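Local coordinates for protein superoxide dismutase [Fe] (PDB 1B06) that converts superoxide radicals into hydrogen peroxide and oxygen at an iron centre, one metal ion per subunit, protecting the cell from their toxicity, at residues A[9-14]-A[36-41]; A[99-104]-A[114-119]; A[122-127]-A[190-195]; A[138-143]-A[202-207]. All coordinates share one frame; numbering follows the deposited sequence.

Contact 1: residues A[9-14]-A[36-41]; sequences YEFPQL and GHHKGY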
# COMPACT_ATOMS: atom_id res chain seq x y z
N TYR A 9 -23.84 -6.56 -8.00
CA TYR A 9 -23.28 -6.25 -9.31
C TYR A 9 -23.61 -7.34 -10.32
O TYR A 9 -23.77 -8.51 -9.96
CB TYR A 9 -21.76 -6.08 -9.21
CG TYR A 9 -21.35 -4.84 -8.46
CD1 TYR A 9 -21.41 -3.58 -9.06
CD2 TYR A 9 -20.96 -4.91 -7.12
CE1 TYR A 9 -21.09 -2.42 -8.36
CE2 TYR A 9 -20.64 -3.76 -6.41
CZ TYR A 9 -20.71 -2.52 -7.03
OH TYR A 9 -20.42 -1.38 -6.32
N GLU A 10 -23.71 -6.95 -11.59
CA GLU A 10 -24.01 -7.89 -12.66
C GLU A 10 -22.80 -8.07 -13.55
O GLU A 10 -22.08 -7.11 -13.85
CB GLU A 10 -25.18 -7.38 -13.49
CG GLU A 10 -26.47 -8.16 -13.27
CD GLU A 10 -27.69 -7.26 -13.16
OE1 GLU A 10 -27.87 -6.40 -14.05
OE2 GLU A 10 -28.47 -7.42 -12.19
N PHE A 11 -22.56 -9.31 -13.97
CA PHE A 11 -21.44 -9.62 -14.85
C PHE A 11 -21.81 -9.13 -16.26
O PHE A 11 -22.77 -9.61 -16.86
CB PHE A 11 -21.19 -11.13 -14.85
CG PHE A 11 -19.96 -11.55 -15.63
CD1 PHE A 11 -18.73 -10.96 -15.39
CD2 PHE A 11 -20.04 -12.57 -16.58
CE1 PHE A 11 -17.60 -11.36 -16.09
CE2 PHE A 11 -18.91 -12.97 -17.28
CZ PHE A 11 -17.69 -12.37 -17.03
N PRO A 12 -21.03 -8.18 -16.79
CA PRO A 12 -21.30 -7.64 -18.13
C PRO A 12 -20.93 -8.60 -19.26
O PRO A 12 -20.24 -9.59 -19.05
CB PRO A 12 -20.47 -6.36 -18.17
CG PRO A 12 -19.32 -6.65 -17.26
CD PRO A 12 -19.85 -7.56 -16.18
N GLN A 13 -21.40 -8.29 -20.47
CA GLN A 13 -21.12 -9.10 -21.64
C GLN A 13 -19.91 -8.54 -22.37
O GLN A 13 -19.67 -7.34 -22.35
CB GLN A 13 -22.32 -9.09 -22.59
CG GLN A 13 -23.57 -9.76 -22.04
CD GLN A 13 -23.96 -11.00 -22.82
OE1 GLN A 13 -23.27 -11.40 -23.76
NE2 GLN A 13 -25.07 -11.62 -22.44
N LEU A 14 -19.13 -9.42 -22.99
CA LEU A 14 -17.96 -9.00 -23.75
C LEU A 14 -18.49 -8.31 -25.00
O LEU A 14 -19.42 -8.80 -25.63
CB LEU A 14 -17.11 -10.22 -24.13
CG LEU A 14 -15.60 -10.03 -24.28
CD1 LEU A 14 -14.99 -9.58 -22.96
CD2 LEU A 14 -14.97 -11.32 -24.74
N GLY A 36 -12.88 -16.07 -16.34
CA GLY A 36 -12.25 -16.48 -15.10
C GLY A 36 -12.08 -15.35 -14.10
O GLY A 36 -12.78 -15.28 -13.09
N HIS A 37 -11.15 -14.44 -14.41
CA HIS A 37 -10.86 -13.32 -13.53
C HIS A 37 -12.00 -12.32 -13.31
O HIS A 37 -12.42 -12.10 -12.18
CB HIS A 37 -9.60 -12.59 -14.03
CG HIS A 37 -8.38 -13.46 -14.09
ND1 HIS A 37 -7.60 -13.71 -12.98
CD2 HIS A 37 -7.83 -14.17 -15.11
CE1 HIS A 37 -6.62 -14.53 -13.32
NE2 HIS A 37 -6.74 -14.82 -14.60
N HIS A 38 -12.49 -11.71 -14.38
CA HIS A 38 -13.56 -10.73 -14.23
C HIS A 38 -14.77 -11.30 -13.50
O HIS A 38 -15.28 -10.69 -12.55
CB HIS A 38 -13.98 -10.17 -15.59
CG HIS A 38 -14.81 -8.93 -15.51
ND1 HIS A 38 -15.14 -8.18 -16.62
CD2 HIS A 38 -15.41 -8.33 -14.46
CE1 HIS A 38 -15.91 -7.17 -16.25
NE2 HIS A 38 -16.09 -7.23 -14.94
N LYS A 39 -15.24 -12.46 -13.93
CA LYS A 39 -16.39 -13.09 -13.29
C LYS A 39 -16.12 -13.27 -11.80
O LYS A 39 -17.00 -13.09 -10.97
CB LYS A 39 -16.67 -14.45 -13.92
CG LYS A 39 -17.77 -15.23 -13.24
CD LYS A 39 -18.92 -15.51 -14.21
CE LYS A 39 -18.94 -16.97 -14.68
NZ LYS A 39 -17.67 -17.71 -14.39
N GLY A 40 -14.89 -13.64 -11.47
CA GLY A 40 -14.54 -13.85 -10.08
C GLY A 40 -14.62 -12.60 -9.23
O GLY A 40 -14.94 -12.68 -8.04
N TYR A 41 -14.33 -11.45 -9.82
CA TYR A 41 -14.37 -10.19 -9.07
C TYR A 41 -15.81 -9.82 -8.76
O TYR A 41 -16.10 -9.26 -7.72
CB TYR A 41 -13.70 -9.07 -9.87
CG TYR A 41 -12.20 -9.25 -10.07
CD1 TYR A 41 -11.35 -9.56 -9.00
CD2 TYR A 41 -11.63 -9.11 -11.34
CE1 TYR A 41 -9.98 -9.74 -9.20
CE2 TYR A 41 -10.26 -9.29 -11.54
CZ TYR A 41 -9.44 -9.60 -10.47
OH TYR A 41 -8.09 -9.79 -10.69
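Phe11 stands edge-on to His38: its CE1 points onto one face of the imidazole, 3.7 Å from His38 CG, in an edge-to-face pair with the planes at 83°. The same phenyl ring turns a face to the neighbouring residue of the helix, where Lys39 CB makes a CH-pi contact, 4.1 Å from the ring centroid. Phe11 CE1 also lies 3.4 Å from the backbone Lys39 N, so the ring rests against the turn of helix that carries both partners. The ring reaches the helix because CG is swung opposite the Phe11 N (chi1 -174°). Residues 9-14 belong to the N-terminal loop, which here runs against helix 27-57, the first long helix of the alpha-hairpin domain of iron/manganese superoxide dismutases. Without the phenyl ring, as with an alanine here, the His38 face would probably lose its edge-on partner and the Lys39 methylenes their cover. Pro12 and His38 point at each other from opposite directions, Pro12 CG coming obliquely to within 3.6 Å of His38 CE1. Both ring nitrogens of His38 are engaged beyond this contact, ND1 with Trp88 and NE2 with His81, close to the iron ligand His84. Lys39 CD stays beside Phe11 CD2 (3.9 Å) before the chain end turns off, where NZ hydrogen-bonds to Asn35 O.

Contact 2: residues A[99-104]-A[114-119]; sequences GKPGGA and GSFDRF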
# COMPACT_ATOMS: atom_id res chain seq x y z
N GLY A 99 -4.85 2.92 -34.39
CA GLY A 99 -4.79 4.19 -35.08
C GLY A 99 -4.44 5.36 -34.18
O GLY A 99 -3.76 5.20 -33.17
N LYS A 100 -4.92 6.54 -34.55
CA LYS A 100 -4.67 7.76 -33.81
C LYS A 100 -5.98 8.32 -33.28
O LYS A 100 -7.03 8.14 -33.88
CB LYS A 100 -4.01 8.78 -34.75
CG LYS A 100 -3.37 9.96 -34.04
CD LYS A 100 -4.05 11.26 -34.42
CE LYS A 100 -4.04 12.26 -33.27
NZ LYS A 100 -3.35 13.52 -33.64
N PRO A 101 -5.94 9.01 -32.12
CA PRO A 101 -7.19 9.56 -31.60
C PRO A 101 -7.68 10.72 -32.45
O PRO A 101 -6.97 11.20 -33.32
CB PRO A 101 -6.83 9.99 -30.18
CG PRO A 101 -5.36 10.24 -30.23
CD PRO A 101 -4.80 9.28 -31.24
N GLY A 102 -8.90 11.17 -32.19
CA GLY A 102 -9.46 12.28 -32.93
C GLY A 102 -10.32 13.10 -32.00
O GLY A 102 -10.34 12.86 -30.80
N GLY A 103 -11.03 14.09 -32.54
CA GLY A 103 -11.89 14.91 -31.72
C GLY A 103 -11.18 15.71 -30.64
O GLY A 103 -10.01 16.05 -30.78
N ALA A 104 -11.91 15.99 -29.57
CA ALA A 104 -11.39 16.75 -28.44
C ALA A 104 -10.19 16.09 -27.79
O ALA A 104 -9.26 16.77 -27.34
CB ALA A 104 -12.49 16.95 -27.41
N GLY A 114 2.22 17.84 -26.95
CA GLY A 114 2.86 18.26 -28.19
C GLY A 114 2.40 17.47 -29.39
O GLY A 114 2.20 18.04 -30.47
N SER A 115 2.23 16.17 -29.22
CA SER A 115 1.79 15.31 -30.31
C SER A 115 1.42 13.93 -29.80
O SER A 115 1.75 13.58 -28.67
CB SER A 115 2.90 15.18 -31.36
OG SER A 115 3.98 14.42 -30.87
N PHE A 116 0.73 13.16 -30.63
CA PHE A 116 0.33 11.81 -30.25
C PHE A 116 1.55 10.90 -30.05
O PHE A 116 1.53 10.00 -29.21
CB PHE A 116 -0.59 11.22 -31.33
CG PHE A 116 -1.02 9.81 -31.05
CD1 PHE A 116 -1.69 9.49 -29.87
CD2 PHE A 116 -0.75 8.80 -31.96
CE1 PHE A 116 -2.08 8.19 -29.61
CE2 PHE A 116 -1.14 7.49 -31.71
CZ PHE A 116 -1.81 7.18 -30.53
N ASP A 117 2.60 11.14 -30.82
CA ASP A 117 3.82 10.34 -30.71
C ASP A 117 4.52 10.53 -29.36
O ASP A 117 5.00 9.57 -28.78
CB ASP A 117 4.78 10.68 -31.85
CG ASP A 117 4.33 10.08 -33.17
OD1 ASP A 117 4.14 8.85 -33.24
OD2 ASP A 117 4.18 10.85 -34.15
N ARG A 118 4.58 11.77 -28.87
CA ARG A 118 5.21 12.02 -27.58
C ARG A 118 4.34 11.41 -26.50
O ARG A 118 4.84 10.72 -25.61
CB ARG A 118 5.35 13.52 -27.31
CG ARG A 118 6.77 13.97 -27.01
CD ARG A 118 7.16 13.78 -25.55
NE ARG A 118 8.07 12.65 -25.38
CZ ARG A 118 8.91 12.50 -24.35
NH1 ARG A 118 8.98 13.41 -23.39
NH2 ARG A 118 9.67 11.42 -24.28
N PHE A 119 3.04 11.65 -26.57
CA PHE A 119 2.11 11.09 -25.59
C PHE A 119 2.32 9.59 -25.49
O PHE A 119 2.44 9.04 -24.39
CB PHE A 119 0.66 11.37 -25.98
CG PHE A 119 -0.34 10.59 -25.16
CD1 PHE A 119 -0.65 10.99 -23.87
CD2 PHE A 119 -0.92 9.44 -25.67
CE1 PHE A 119 -1.54 10.24 -23.09
CE2 PHE A 119 -1.81 8.69 -24.90
CZ PHE A 119 -2.11 9.09 -23.60
O HOH W 1 -0.28 14.49 -33.07
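Phe116 meets the 99-104 segment mainly through one face of its ring, and the side-chain contacts on that face are apolar. Pro101 CD sits over it in a CH-pi contact, 3.5 Å from the ring centroid and 20° off the normal, displaced toward the side of the ring where CD1 and CE1 lie. Lys100 adds its aliphatic part: CG is 3.5 Å from Phe116 CD2, and the lysine chain runs past the phenylalanine in the opposite direction, bringing CE near Phe116 CB. The backbone Gly99 O approaches Phe116 CE2 obliquely, at 3.8 Å. Phe116 projects from the first turn of its helix to meet the proline. Were a serine to stand in for Phe116, Pro101 CD and the Lys100 methylenes would be likely to lose the surface they pack on, opening a gap between the two segments.

Polar links are sparse, and no direct hydrogen bond crosses the contact. One water bridges the segments, accepting from Phe116 N at 3.0 Å and, weakly, from Lys100 NZ. Within 114-119, Ser115 is the N-cap of helix 116-129; its OG receives a weak bond from Arg118 N (3.4 Å).

The two segments bracket helix 103-113 in the C-terminal domain, one leading into it and the other leaving it for the next helix. Pro101 also packs on Trp197 and Ile109. Because the direct contacts are mostly carbon on ring, with the hydrogen-bonded link passing through water, the join probably depends on shape and apolar packing more than on directed bonds.

Contact 3: residues A[122-127]-A[190-195]; sequences VFSESA and AWWNVV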
# COMPACT_ATOMS: atom_id res chain seq x y z
N VAL A 122 5.52 8.86 -23.60
CA VAL A 122 5.40 9.11 -22.17
C VAL A 122 4.47 8.11 -21.49
O VAL A 122 4.76 7.64 -20.39
CB VAL A 122 4.89 10.54 -21.90
CG1 VAL A 122 4.81 10.79 -20.40
CG2 VAL A 122 5.82 11.55 -22.55
N PHE A 123 3.36 7.79 -22.14
CA PHE A 123 2.42 6.83 -21.58
C PHE A 123 3.07 5.45 -21.47
O PHE A 123 2.89 4.74 -20.47
CB PHE A 123 1.16 6.73 -22.44
CG PHE A 123 0.05 5.93 -21.80
CD1 PHE A 123 0.02 4.55 -21.90
CD2 PHE A 123 -0.96 6.57 -21.08
CE1 PHE A 123 -0.99 3.81 -21.29
CE2 PHE A 123 -1.98 5.84 -20.46
CZ PHE A 123 -1.99 4.46 -20.57
N SER A 124 3.83 5.07 -22.49
CA SER A 124 4.50 3.78 -22.48
C SER A 124 5.60 3.75 -21.41
O SER A 124 5.79 2.73 -20.73
CB SER A 124 5.11 3.49 -23.86
OG SER A 124 4.09 3.21 -24.81
N GLU A 125 6.32 4.86 -21.26
CA GLU A 125 7.38 4.94 -20.26
C GLU A 125 6.79 4.77 -18.86
O GLU A 125 7.38 4.10 -18.01
CB GLU A 125 8.11 6.29 -20.36
CG GLU A 125 9.42 6.32 -19.60
CD GLU A 125 10.11 7.67 -19.66
OE1 GLU A 125 9.81 8.46 -20.59
OE2 GLU A 125 10.95 7.95 -18.79
N SER A 126 5.64 5.39 -18.63
CA SER A 126 4.96 5.30 -17.34
C SER A 126 4.47 3.87 -17.09
O SER A 126 4.63 3.34 -15.99
CB SER A 126 3.77 6.26 -17.32
OG SER A 126 4.19 7.58 -17.58
N ALA A 127 3.87 3.27 -18.11
CA ALA A 127 3.36 1.90 -18.02
C ALA A 127 4.46 0.90 -17.69
O ALA A 127 4.25 -0.05 -16.94
CB ALA A 127 2.68 1.51 -19.33
N ALA A 190 1.93 -4.04 -28.44
CA ALA A 190 0.85 -4.67 -29.19
C ALA A 190 -0.50 -4.04 -28.87
O ALA A 190 -1.32 -3.82 -29.76
CB ALA A 190 0.80 -6.16 -28.88
N TRP A 191 -0.71 -3.75 -27.58
CA TRP A 191 -1.95 -3.16 -27.10
C TRP A 191 -2.38 -1.90 -27.86
O TRP A 191 -3.57 -1.68 -28.09
CB TRP A 191 -1.83 -2.87 -25.60
CG TRP A 191 -2.92 -1.99 -25.04
CD1 TRP A 191 -4.23 -2.34 -24.81
CD2 TRP A 191 -2.81 -0.60 -24.69
NE1 TRP A 191 -4.93 -1.25 -24.35
CE2 TRP A 191 -4.08 -0.17 -24.26
CE3 TRP A 191 -1.75 0.32 -24.70
CZ2 TRP A 191 -4.33 1.14 -23.85
CZ3 TRP A 191 -2.00 1.62 -24.29
CH2 TRP A 191 -3.28 2.02 -23.87
N TRP A 192 -1.41 -1.07 -28.26
CA TRP A 192 -1.73 0.16 -28.99
C TRP A 192 -2.53 -0.12 -30.27
O TRP A 192 -3.26 0.75 -30.75
CB TRP A 192 -0.44 0.92 -29.36
CG TRP A 192 0.23 1.60 -28.20
CD1 TRP A 192 1.42 1.25 -27.62
CD2 TRP A 192 -0.23 2.76 -27.49
NE1 TRP A 192 1.72 2.11 -26.59
CE2 TRP A 192 0.72 3.05 -26.49
CE3 TRP A 192 -1.36 3.58 -27.60
CZ2 TRP A 192 0.59 4.12 -25.60
CZ3 TRP A 192 -1.50 4.66 -26.71
CH2 TRP A 192 -0.53 4.91 -25.73
N ASN A 193 -2.39 -1.32 -30.82
CA ASN A 193 -3.09 -1.69 -32.04
C ASN A 193 -4.57 -2.02 -31.87
O ASN A 193 -5.29 -2.13 -32.86
CB ASN A 193 -2.40 -2.89 -32.70
CG ASN A 193 -1.03 -2.55 -33.22
OD1 ASN A 193 -0.87 -1.64 -34.03
ND2 ASN A 193 -0.02 -3.27 -32.75
N VAL A 194 -5.02 -2.19 -30.63
CA VAL A 194 -6.42 -2.51 -30.38
C VAL A 194 -7.13 -1.47 -29.53
O VAL A 194 -8.26 -1.69 -29.09
CB VAL A 194 -6.58 -3.89 -29.71
CG1 VAL A 194 -6.23 -4.99 -30.69
CG2 VAL A 194 -5.71 -3.98 -28.46
N VAL A 195 -6.48 -0.34 -29.28
CA VAL A 195 -7.09 0.70 -28.47
C VAL A 195 -8.31 1.27 -29.19
O VAL A 195 -8.25 1.58 -30.37
CB VAL A 195 -6.09 1.85 -28.19
CG1 VAL A 195 -6.82 3.04 -27.61
CG2 VAL A 195 -5.02 1.38 -27.22
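Phe123 reaches from helix 116-129 toward two consecutive tryptophans, Trp191 and Trp192: its CB, CG and CD1 lie along Trp192 and its CE1 reaches Trp191. CB and CG lie beside the outer six-membered ring of Trp192, with CG 4.1 Å from Trp192 CH2. CD1 comes closer, 3.8 Å from Trp192 CZ2; the two rings meet obliquely, their planes at 72°. At CE1 the partner changes, for this atom is 3.8 Å from Trp191 CZ3. Here the ring planes are nearly parallel, at 22°, but slid so far apart that they barely overlap. The phenylalanine can span both indoles because its first torsion, with CG trans to the main-chain nitrogen, directs the ring off the helix toward them.

The three rings form an aromatic cluster in the C-terminal alpha/beta domain, where helix 116-129 packs beside the end of helix 184-191 and against the antiparallel sheet. Phe123 also touches Val169 and Thr136 of the strands, and Trp191 leans on Leu167 and Val169 of the strand that ends in the iron ligand Asp170.

Within the cluster, Trp191 CZ3 lies over the centre of one face of the Trp192 ring, 3.6 Å above its plane. Trp192 is tied at its edge by the one hydrogen bond between the segments: NE1 donates to Ser124 OG at 3.2 Å, with an N-H...O angle of 147° and the oxygen close to the indole plane. Ser124 OG bonds in addition to Lys120 O, one turn earlier in its helix, so the hydroxyl links the buried indole N-H to the helix backbone.

Contact 4: residues A[138-143]-A[202-207]; sequences LYYDNE and KRLQKY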
# COMPACT_ATOMS: atom_id res chain seq x y z
N LEU A 138 -5.32 6.90 -17.77
CA LEU A 138 -5.28 8.29 -18.19
C LEU A 138 -6.61 8.88 -17.70
O LEU A 138 -7.68 8.47 -18.16
CB LEU A 138 -5.19 8.44 -19.71
CG LEU A 138 -5.13 9.91 -20.13
CD1 LEU A 138 -3.78 10.48 -19.72
CD2 LEU A 138 -5.33 10.05 -21.62
N TYR A 139 -6.53 9.79 -16.73
CA TYR A 139 -7.72 10.42 -16.18
C TYR A 139 -7.90 11.78 -16.82
O TYR A 139 -6.97 12.34 -17.40
CB TYR A 139 -7.58 10.69 -14.67
CG TYR A 139 -7.34 9.49 -13.78
CD1 TYR A 139 -8.38 8.62 -13.46
CD2 TYR A 139 -6.09 9.26 -13.23
CE1 TYR A 139 -8.17 7.54 -12.60
CE2 TYR A 139 -5.86 8.19 -12.37
CZ TYR A 139 -6.91 7.33 -12.06
OH TYR A 139 -6.70 6.27 -11.21
N TYR A 140 -9.11 12.32 -16.71
CA TYR A 140 -9.35 13.65 -17.21
C TYR A 140 -9.70 14.44 -15.95
O TYR A 140 -10.67 14.11 -15.27
CB TYR A 140 -10.53 13.71 -18.17
CG TYR A 140 -10.92 15.14 -18.45
CD1 TYR A 140 -10.00 16.03 -19.00
CD2 TYR A 140 -12.19 15.62 -18.13
CE1 TYR A 140 -10.33 17.37 -19.22
CE2 TYR A 140 -12.54 16.95 -18.34
CZ TYR A 140 -11.60 17.82 -18.89
OH TYR A 140 -11.92 19.14 -19.10
N ASP A 141 -8.90 15.45 -15.64
CA ASP A 141 -9.15 16.26 -14.45
C ASP A 141 -9.95 17.49 -14.83
O ASP A 141 -9.43 18.43 -15.42
CB ASP A 141 -7.84 16.68 -13.80
CG ASP A 141 -8.06 17.45 -12.51
OD1 ASP A 141 -9.17 17.36 -11.95
OD2 ASP A 141 -7.13 18.16 -12.07
N ASN A 142 -11.23 17.48 -14.48
CA ASN A 142 -12.14 18.58 -14.77
C ASN A 142 -11.73 19.86 -14.06
O ASN A 142 -12.07 20.96 -14.51
CB ASN A 142 -13.56 18.19 -14.37
CG ASN A 142 -13.58 17.09 -13.32
OD1 ASN A 142 -13.57 15.90 -13.66
ND2 ASN A 142 -13.60 17.48 -12.05
N GLU A 143 -11.03 19.73 -12.94
CA GLU A 143 -10.60 20.90 -12.17
C GLU A 143 -9.51 21.68 -12.90
O GLU A 143 -9.64 22.89 -13.11
CB GLU A 143 -10.08 20.48 -10.80
CG GLU A 143 -9.54 21.64 -9.97
CD GLU A 143 -8.97 21.22 -8.62
OE1 GLU A 143 -9.10 20.03 -8.26
OE2 GLU A 143 -8.38 22.07 -7.93
N LYS A 202 -15.57 9.24 -26.44
CA LYS A 202 -16.92 9.27 -25.88
C LYS A 202 -16.88 9.55 -24.39
O LYS A 202 -17.70 10.30 -23.87
CB LYS A 202 -17.62 7.93 -26.12
CG LYS A 202 -18.75 7.99 -27.13
CD LYS A 202 -19.02 6.63 -27.73
CE LYS A 202 -19.42 6.73 -29.20
NZ LYS A 202 -18.92 5.58 -30.00
N ARG A 203 -15.93 8.93 -23.69
CA ARG A 203 -15.80 9.11 -22.26
C ARG A 203 -15.44 10.56 -21.95
O ARG A 203 -15.99 11.16 -21.03
CB ARG A 203 -14.74 8.16 -21.71
CG ARG A 203 -15.04 6.70 -22.02
CD ARG A 203 -14.21 5.73 -21.19
NE ARG A 203 -15.06 4.96 -20.29
CZ ARG A 203 -15.48 3.72 -20.53
NH1 ARG A 203 -15.13 3.10 -21.64
NH2 ARG A 203 -16.26 3.11 -19.65
N LEU A 204 -14.52 11.13 -22.72
CA LEU A 204 -14.10 12.51 -22.51
C LEU A 204 -15.24 13.49 -22.74
O LEU A 204 -15.46 14.40 -21.94
CB LEU A 204 -12.93 12.87 -23.45
CG LEU A 204 -12.42 14.31 -23.34
CD1 LEU A 204 -11.75 14.52 -21.98
CD2 LEU A 204 -11.44 14.59 -24.46
N GLN A 205 -15.97 13.30 -23.84
CA GLN A 205 -17.09 14.18 -24.18
C GLN A 205 -18.12 14.25 -23.05
O GLN A 205 -18.81 15.26 -22.90
CB GLN A 205 -17.78 13.70 -25.46
CG GLN A 205 -17.03 14.06 -26.75
CD GLN A 205 -16.92 15.57 -26.96
OE1 GLN A 205 -17.75 16.34 -26.50
NE2 GLN A 205 -15.88 15.99 -27.67
N LYS A 206 -18.20 13.19 -22.27
CA LYS A 206 -19.13 13.11 -21.15
C LYS A 206 -18.83 14.12 -20.04
O LYS A 206 -19.72 14.51 -19.29
CB LYS A 206 -19.11 11.70 -20.55
CG LYS A 206 -20.44 10.99 -20.58
CD LYS A 206 -20.26 9.51 -20.24
CE LYS A 206 -19.86 8.70 -21.47
NZ LYS A 206 -19.64 7.25 -21.17
N TYR A 207 -17.57 14.55 -19.94
CA TYR A 207 -17.18 15.49 -18.88
C TYR A 207 -16.70 16.85 -19.35
O TYR A 207 -16.39 17.71 -18.53
CB TYR A 207 -16.11 14.84 -18.01
CG TYR A 207 -16.51 13.46 -17.56
CD1 TYR A 207 -16.33 12.36 -18.39
CD2 TYR A 207 -17.13 13.27 -16.32
CE1 TYR A 207 -16.77 11.10 -18.01
CE2 TYR A 207 -17.57 12.00 -15.93
CZ TYR A 207 -17.39 10.93 -16.79
OH TYR A 207 -17.83 9.68 -16.42
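Tyr140 lays one face of its ring under the methyl CD1 of Leu204, a CH-pi contact with the methyl carbon 3.9 Å from the ring centroid and 20° off the normal. This is helix-on-sheet packing in the C-terminal domain: Tyr140 belongs to strand 134-140, the middle strand of the three-stranded antiparallel sheet, and Leu204 to helix 197-205. The methyl is displaced toward the CB side of the ring, 3.7 Å from Tyr140 CG, and the two side chains cross at about a right angle. An extended first torsion in Leu204 (chi1 179°) carries CD1 out to the ring. The opposite face of the tyrosine ring looks toward Asn142 N, where the chain turns.

Tyr207 approaches beside this pair, its CB 4.0 Å from Tyr140 CD2, but its own ring runs off in the opposite direction to that of Tyr140. Ile166 of the neighbouring strand and Leu108 of helix 103-113 also pack on Tyr140. Next to Tyr140, Asp141 forms an Asx turn and a salt bridge to Lys82 of the third subunit. In that turn Asp141 OD1 accepts from Glu143 N at 3.2 Å, the donor lying above the carboxylate plane.

Overall arrangement
Contact 1 comes first along the chain and lies in the alpha-hairpin domain, across the chain's centre from contact 2, their centres about 31 Å apart. Contacts 2, 3 and 4 group in the C-terminal part of the fold, with centres about 12 to 19 Å apart. Contacts 2 and 3 share helix 116-129 and meet where Phe119 packs on Trp192. Strand 134-140 follows that helix and leads to contact 4, where Leu138 touches both Phe119 and Phe123; the segments of contacts 3 and 4 alternate along the chain. Contacts 2 and 3 thus join helical parts of the C-terminal domain, contact 4 sets a helix on the sheet, and contact 1 holds the N-terminal loop to the hairpin, with iron ligands supplied by both domains.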